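Local atomic coordinates of beta-1,3-glucanosyltransferase (Rhizomucor miehei CAU432, PDB entry 4WTP), a protein that belongs to glycoside hydrolase family 17, a family of carbohydrate-active enzymes, and is built as a (beta/alpha)8 barrel. Residues S235-S239 with V240-N244; N186-P189 with Y190-G193; L74-C77 with N78-S81. All blocks are in the same frame, centred on the assembly; numbering follows the deposited sequence.

Contact 1: residues S235-S239 with V240-N244; sequences SSVAS and VENEN
Two first torsions bring Ser239 and Asn242 together at the start of helix 240-256. In Ser239, chi1 of 71° sets OG between its own backbone N and carbonyl carbon, turned toward the first helical turn. In Asn242, chi1 of -73° places CG anti to the carbonyl carbon, and the amide reaches back along the incoming chain toward Val237. Ser239 is the N-cap: its OG accepts the backbone N-H of Asn242 at 2.9 Å from N. Serine suits this place because its hydroxyl is borne on a single carbon and can fold back onto a first-turn N-H for which no earlier helical turn supplies an acceptor. The carbonyl of the same residue opens the helical pattern, with Glu243 N 2.9 Å from Ser239 O. Asn242 is therefore held twice, since its ND2 also donates to Val237 O at 2.9 Å. That bond is almost straight, 168° at the hydrogen. The acceptor lies near the plane of the Asn242 amide, whereas the donor is tilted from the plane of the Val237 carbonyl. Around these bonds the fit is close: Asn242 CB lies 3.3 Å from Ser239 OG, and Glu241 CG 3.4 Å from it. Val237 adds an apolar flank, its CB 3.7 Å from Asn242 ND2. The Val237 carbonyl has a second donor in Trp226 NE1, and the carboxylate of Glu243 forms a salt bridge with Lys289. The chemistry implies a helix start in which hydroxyl and carboxamide share the work: one satisfies a first-turn N-H, the other ties Val237 of the incoming strand to the helix. Acidic Glu241 and Glu243 near this positive end of the helix dipole would probably be stabilised electrostatically.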
# COMPACT_ATOMS: atom_id res chain seq x y z
N SER A 235 -10.99 13.33 17.69
CA SER A 235 -9.99 13.01 18.75
C SER A 235 -8.63 12.58 18.20
O SER A 235 -7.68 12.44 18.98
CB SER A 235 -10.47 11.90 19.68
OG SER A 235 -11.58 12.33 20.43
N SER A 236 -8.51 12.34 16.89
CA SER A 236 -7.25 11.93 16.27
C SER A 236 -6.44 13.17 16.03
O SER A 236 -6.79 13.99 15.22
CB SER A 236 -7.51 11.17 14.95
OG SER A 236 -8.37 10.10 15.14
N VAL A 237 -5.29 13.29 16.71
CA VAL A 237 -4.47 14.49 16.61
C VAL A 237 -3.24 14.22 15.75
O VAL A 237 -2.50 13.26 15.99
CB VAL A 237 -4.06 15.01 18.01
CG1 VAL A 237 -3.11 16.20 17.92
CG2 VAL A 237 -5.30 15.32 18.85
N ALA A 238 -3.03 15.06 14.76
CA ALA A 238 -1.82 14.99 13.95
C ALA A 238 -0.62 15.63 14.65
O ALA A 238 -0.69 16.81 14.99
CB ALA A 238 -2.05 15.66 12.61
N SER A 239 0.42 14.85 14.96
CA SER A 239 1.64 15.37 15.60
C SER A 239 2.74 14.38 15.32
O SER A 239 2.50 13.22 14.98
CB SER A 239 1.48 15.54 17.11
OG SER A 239 1.44 14.26 17.73
N VAL A 240 3.98 14.84 15.44
CA VAL A 240 5.12 13.94 15.22
C VAL A 240 5.14 12.85 16.31
O VAL A 240 5.43 11.71 16.02
CB VAL A 240 6.46 14.69 15.16
CG1 VAL A 240 6.46 15.72 14.04
CG2 VAL A 240 6.79 15.33 16.50
N GLU A 241 4.80 13.21 17.54
CA GLU A 241 4.81 12.24 18.62
C GLU A 241 3.77 11.16 18.33
O GLU A 241 3.99 9.98 18.61
CB GLU A 241 4.55 12.91 19.97
CG GLU A 241 3.09 12.93 20.45
CD GLU A 241 2.90 13.39 21.90
OE1 GLU A 241 2.62 12.54 22.79
OE2 GLU A 241 3.02 14.61 22.18
N ASN A 242 2.61 11.56 17.78
CA ASN A 242 1.53 10.61 17.49
C ASN A 242 1.88 9.74 16.30
O ASN A 242 1.60 8.54 16.32
CB ASN A 242 0.16 11.28 17.35
CG ASN A 242 -0.38 11.73 18.68
OD1 ASN A 242 0.20 11.47 19.75
ND2 ASN A 242 -1.52 12.41 18.63
N GLU A 243 2.47 10.31 15.24
CA GLU A 243 2.90 9.47 14.13
C GLU A 243 3.93 8.44 14.65
O GLU A 243 3.89 7.28 14.28
CB GLU A 243 3.47 10.25 12.94
CG GLU A 243 3.83 9.30 11.81
CD GLU A 243 4.47 9.94 10.60
OE1 GLU A 243 4.82 11.14 10.61
OE2 GLU A 243 4.65 9.19 9.61
N ASN A 244 4.89 8.89 15.45
CA ASN A 244 5.91 8.00 16.03
C ASN A 244 5.28 6.88 16.85
O ASN A 244 5.64 5.72 16.68
CB ASN A 244 6.85 8.84 16.91
CG ASN A 244 8.13 8.10 17.25
OD1 ASN A 244 8.77 7.53 16.38
ND2 ASN A 244 8.50 8.14 18.51

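Contact 2: residues N186-P189 with Y190-G193; sequences NAFP and YWEG
The indole of Trp191 turns an edge toward the face of Phe188, an offset edge-to-face pair whose phenyl and five-membered ring centroids are 5.6 Å apart, with planes at 62°. One face of the indole receives Tyr190 CD2, 3.8 Å above its plane, while the Tyr190 ring has Trp191 CD2 at its edge. Phe233 and Trp226 extend this aromatic group, meeting Trp191 and Tyr190 respectively. The closest apolar approach across the contact is Phe188 CB to Trp191 CD1, 3.4 Å; both residues carry CG anti to the carbonyl carbon and run side by side. The chain that carries the rings curls tightly: Trp191 N donates to Phe188 O at 2.9 Å, and Glu192 N to Pro189 O at the same length. Proline suits the first bend, since its ring fixes phi near the value such a turn needs. Glu192 lies alongside it, OE2 4.0 Å from Pro189 CD, with OE1 hydrogen-bonded to His206 of helix 196-212. Gly193 then leaves the curl with positive phi, readily adopted without a side chain. Such overlapping turns form part of a beta-alpha loop of the (beta/alpha)8 barrel, linking strand 182-186 to helix 196-212.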
# COMPACT_ATOMS: atom_id res chain seq x y z
N ASN A 186 -7.04 -1.74 3.68
CA ASN A 186 -6.65 -0.33 3.90
C ASN A 186 -7.45 0.12 5.10
O ASN A 186 -8.69 -0.01 5.09
CB ASN A 186 -7.08 0.56 2.74
CG ASN A 186 -6.42 0.23 1.42
OD1 ASN A 186 -5.37 -0.38 1.34
ND2 ASN A 186 -7.03 0.72 0.36
N ALA A 187 -6.80 0.66 6.12
CA ALA A 187 -7.55 1.16 7.28
C ALA A 187 -6.77 2.27 7.92
O ALA A 187 -5.58 2.11 8.21
CB ALA A 187 -7.79 0.03 8.28
N PHE A 188 -7.45 3.37 8.23
CA PHE A 188 -6.85 4.49 8.93
C PHE A 188 -7.72 4.93 10.09
O PHE A 188 -8.63 5.75 9.90
CB PHE A 188 -6.69 5.68 7.99
CG PHE A 188 -5.66 5.47 6.90
CD1 PHE A 188 -6.03 4.81 5.71
CD2 PHE A 188 -4.35 5.96 7.05
CE1 PHE A 188 -5.09 4.62 4.70
CE2 PHE A 188 -3.42 5.78 6.02
CZ PHE A 188 -3.79 5.10 4.86
N PRO A 189 -7.41 4.44 11.30
CA PRO A 189 -8.10 4.93 12.48
C PRO A 189 -8.13 6.47 12.59
O PRO A 189 -9.09 7.03 13.14
CB PRO A 189 -7.34 4.26 13.61
CG PRO A 189 -6.97 2.91 13.02
CD PRO A 189 -6.62 3.22 11.59
N TYR A 190 -7.09 7.15 12.12
CA TYR A 190 -7.07 8.59 12.11
C TYR A 190 -8.33 9.18 11.47
O TYR A 190 -8.94 10.13 11.97
CB TYR A 190 -5.83 9.09 11.33
CG TYR A 190 -5.79 10.58 11.33
CD1 TYR A 190 -5.18 11.27 12.39
CD2 TYR A 190 -6.37 11.35 10.31
CE1 TYR A 190 -5.18 12.66 12.43
CE2 TYR A 190 -6.36 12.72 10.36
CZ TYR A 190 -5.77 13.39 11.42
OH TYR A 190 -5.77 14.76 11.46
N TRP A 191 -8.71 8.62 10.33
CA TRP A 191 -9.89 9.13 9.63
C TRP A 191 -11.22 8.69 10.25
O TRP A 191 -12.29 9.13 9.80
CB TRP A 191 -9.82 8.71 8.15
CG TRP A 191 -8.71 9.34 7.38
CD1 TRP A 191 -7.69 8.70 6.69
CD2 TRP A 191 -8.49 10.75 7.19
NE1 TRP A 191 -6.86 9.62 6.09
CE2 TRP A 191 -7.31 10.88 6.34
CE3 TRP A 191 -9.15 11.89 7.59
CZ2 TRP A 191 -6.82 12.11 5.95
CZ3 TRP A 191 -8.65 13.13 7.20
CH2 TRP A 191 -7.51 13.24 6.40
N GLU A 192 -11.14 7.87 11.28
CA GLU A 192 -12.28 7.42 12.06
C GLU A 192 -12.36 8.21 13.37
O GLU A 192 -13.26 7.99 14.19
CB GLU A 192 -12.20 5.92 12.33
CG GLU A 192 -12.00 5.05 11.08
CD GLU A 192 -11.46 3.65 11.44
OE1 GLU A 192 -11.98 3.06 12.41
OE2 GLU A 192 -10.51 3.13 10.78
N GLY A 193 -11.42 9.13 13.59
CA GLY A 193 -11.46 9.95 14.80
C GLY A 193 -11.03 9.23 16.07
O GLY A 193 -11.31 9.70 17.18

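Contact 3: residues L74-C77 with N78-S81; sequences LSVC and NQAS
Leu74 and Ala80 meet where a beta-alpha loop of the (beta/alpha)8 barrel, coming from strand 68-71, turns into helix 79-90. Leu74 CD2 lies 3.9 Å from Ala80 CB; the short side chain of the alanine points toward the loop and also has Leu96 and Ile116 against it, a setting that suits a small apolar residue. Beyond this pair the leucine packs on Ala112 and Leu113 of helix 104-119, an apolar setting that suits a branched aliphatic chain. Ser75 opens a type II beta turn: its O accepts from Asn78 N at 3.0 Å, while its hydroxyl is taken by Glu109. Val76 comes next, and its carbonyl is gripped twice by Gln79. Backbone N of Gln79 donates at 3.2 Å to Val76 O, and NE2 donates to the same Val76 O at 2.9 Å, the two arriving from opposite faces of the carbonyl plane. With chi1 at 72°, the glutamine chain bends back alongside Val76, and the acceptor then falls in the plane of the amide. Glutamine has both the length and the N-H for this reach, and the valine CB is 3.7 Å from NE2. Cys77 fills the third position of the turn with a positive phi of 65°, and its disulfide to Cys49 ties the turn to another part of the chain. Asn78, the N-cap residue, makes no direct capping bond. A water bridges instead, in a manner consistent with a water-mediated cap: it accepts from Ser81 N at 3.0 Å and donates both to Asn78 OD1, 2.7 Å away, and to Leu74 O, 3.0 Å away.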
# COMPACT_ATOMS: atom_id res chain seq x y z
N LEU A 74 -0.18 1.16 -12.67
CA LEU A 74 0.74 0.61 -13.65
C LEU A 74 1.11 1.66 -14.68
O LEU A 74 2.30 1.89 -14.87
CB LEU A 74 0.14 -0.60 -14.37
CG LEU A 74 -0.22 -1.80 -13.49
CD1 LEU A 74 -0.86 -2.88 -14.36
CD2 LEU A 74 0.97 -2.37 -12.73
N SER A 75 0.11 2.28 -15.31
CA SER A 75 0.36 3.17 -16.45
C SER A 75 0.81 4.58 -16.06
O SER A 75 1.64 5.18 -16.73
CB SER A 75 -0.85 3.19 -17.37
OG SER A 75 -2.05 3.52 -16.69
N VAL A 76 0.23 5.12 -14.99
CA VAL A 76 0.56 6.47 -14.54
C VAL A 76 2.07 6.67 -14.33
O VAL A 76 2.69 5.98 -13.52
CB VAL A 76 -0.18 6.79 -13.23
CG1 VAL A 76 0.28 8.14 -12.71
CG2 VAL A 76 -1.69 6.79 -13.41
N CYS A 77 2.66 7.60 -15.08
CA CYS A 77 4.10 7.91 -15.00
C CYS A 77 5.04 6.79 -15.44
O CYS A 77 6.25 6.82 -15.16
CB CYS A 77 4.53 8.40 -13.59
SG CYS A 77 4.42 10.15 -13.04
N ASN A 78 4.47 5.77 -16.11
CA ASN A 78 5.22 4.52 -16.40
C ASN A 78 5.92 3.98 -15.14
O ASN A 78 7.02 3.43 -15.19
CB ASN A 78 6.25 4.76 -17.52
CG ASN A 78 6.73 3.46 -18.16
OD1 ASN A 78 5.98 2.50 -18.24
ND2 ASN A 78 7.97 3.45 -18.62
N GLN A 79 5.26 4.15 -13.98
CA GLN A 79 5.89 3.95 -12.69
C GLN A 79 6.20 2.48 -12.39
O GLN A 79 7.18 2.20 -11.72
CB GLN A 79 5.06 4.57 -11.56
CG GLN A 79 3.77 3.81 -11.24
CD GLN A 79 2.88 4.56 -10.26
OE1 GLN A 79 2.76 4.17 -9.10
NE2 GLN A 79 2.23 5.63 -10.72
N ALA A 80 5.37 1.57 -12.90
CA ALA A 80 5.63 0.15 -12.66
C ALA A 80 6.94 -0.33 -13.32
O ALA A 80 7.77 -0.98 -12.69
CB ALA A 80 4.45 -0.71 -13.06
N SER A 81 7.13 0.01 -14.60
CA SER A 81 8.38 -0.34 -15.31
C SER A 81 9.62 0.30 -14.67
O SER A 81 10.64 -0.37 -14.43
CB SER A 81 8.29 0.08 -16.79
OG SER A 81 9.50 -0.20 -17.49
O HOH W 1 4.82 1.08 -16.24

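How the contacts relate
Along the chain the order is contact 3, contact 2, contact 1, all within one (beta/alpha)8 barrel. Each lies in a connection that follows a parallel barrel strand, 68-71, 182-186 and 219-223 respectively, and leads into a helix, hence toward the same end of the barrel; that of contact 1 includes the small antiparallel pair of strands 232-233 and 236-237. Contacts 1 and 2, in neighbouring connections, have centres 13 Å apart and touch, Ser236 OG approaching Tyr190 O at 3.2 Å in a weak hydrogen bond. Contact 3 sits on the opposite side of the chain's centre, about 28 Å from contact 2 and 32 Å from contact 1, centre to centre.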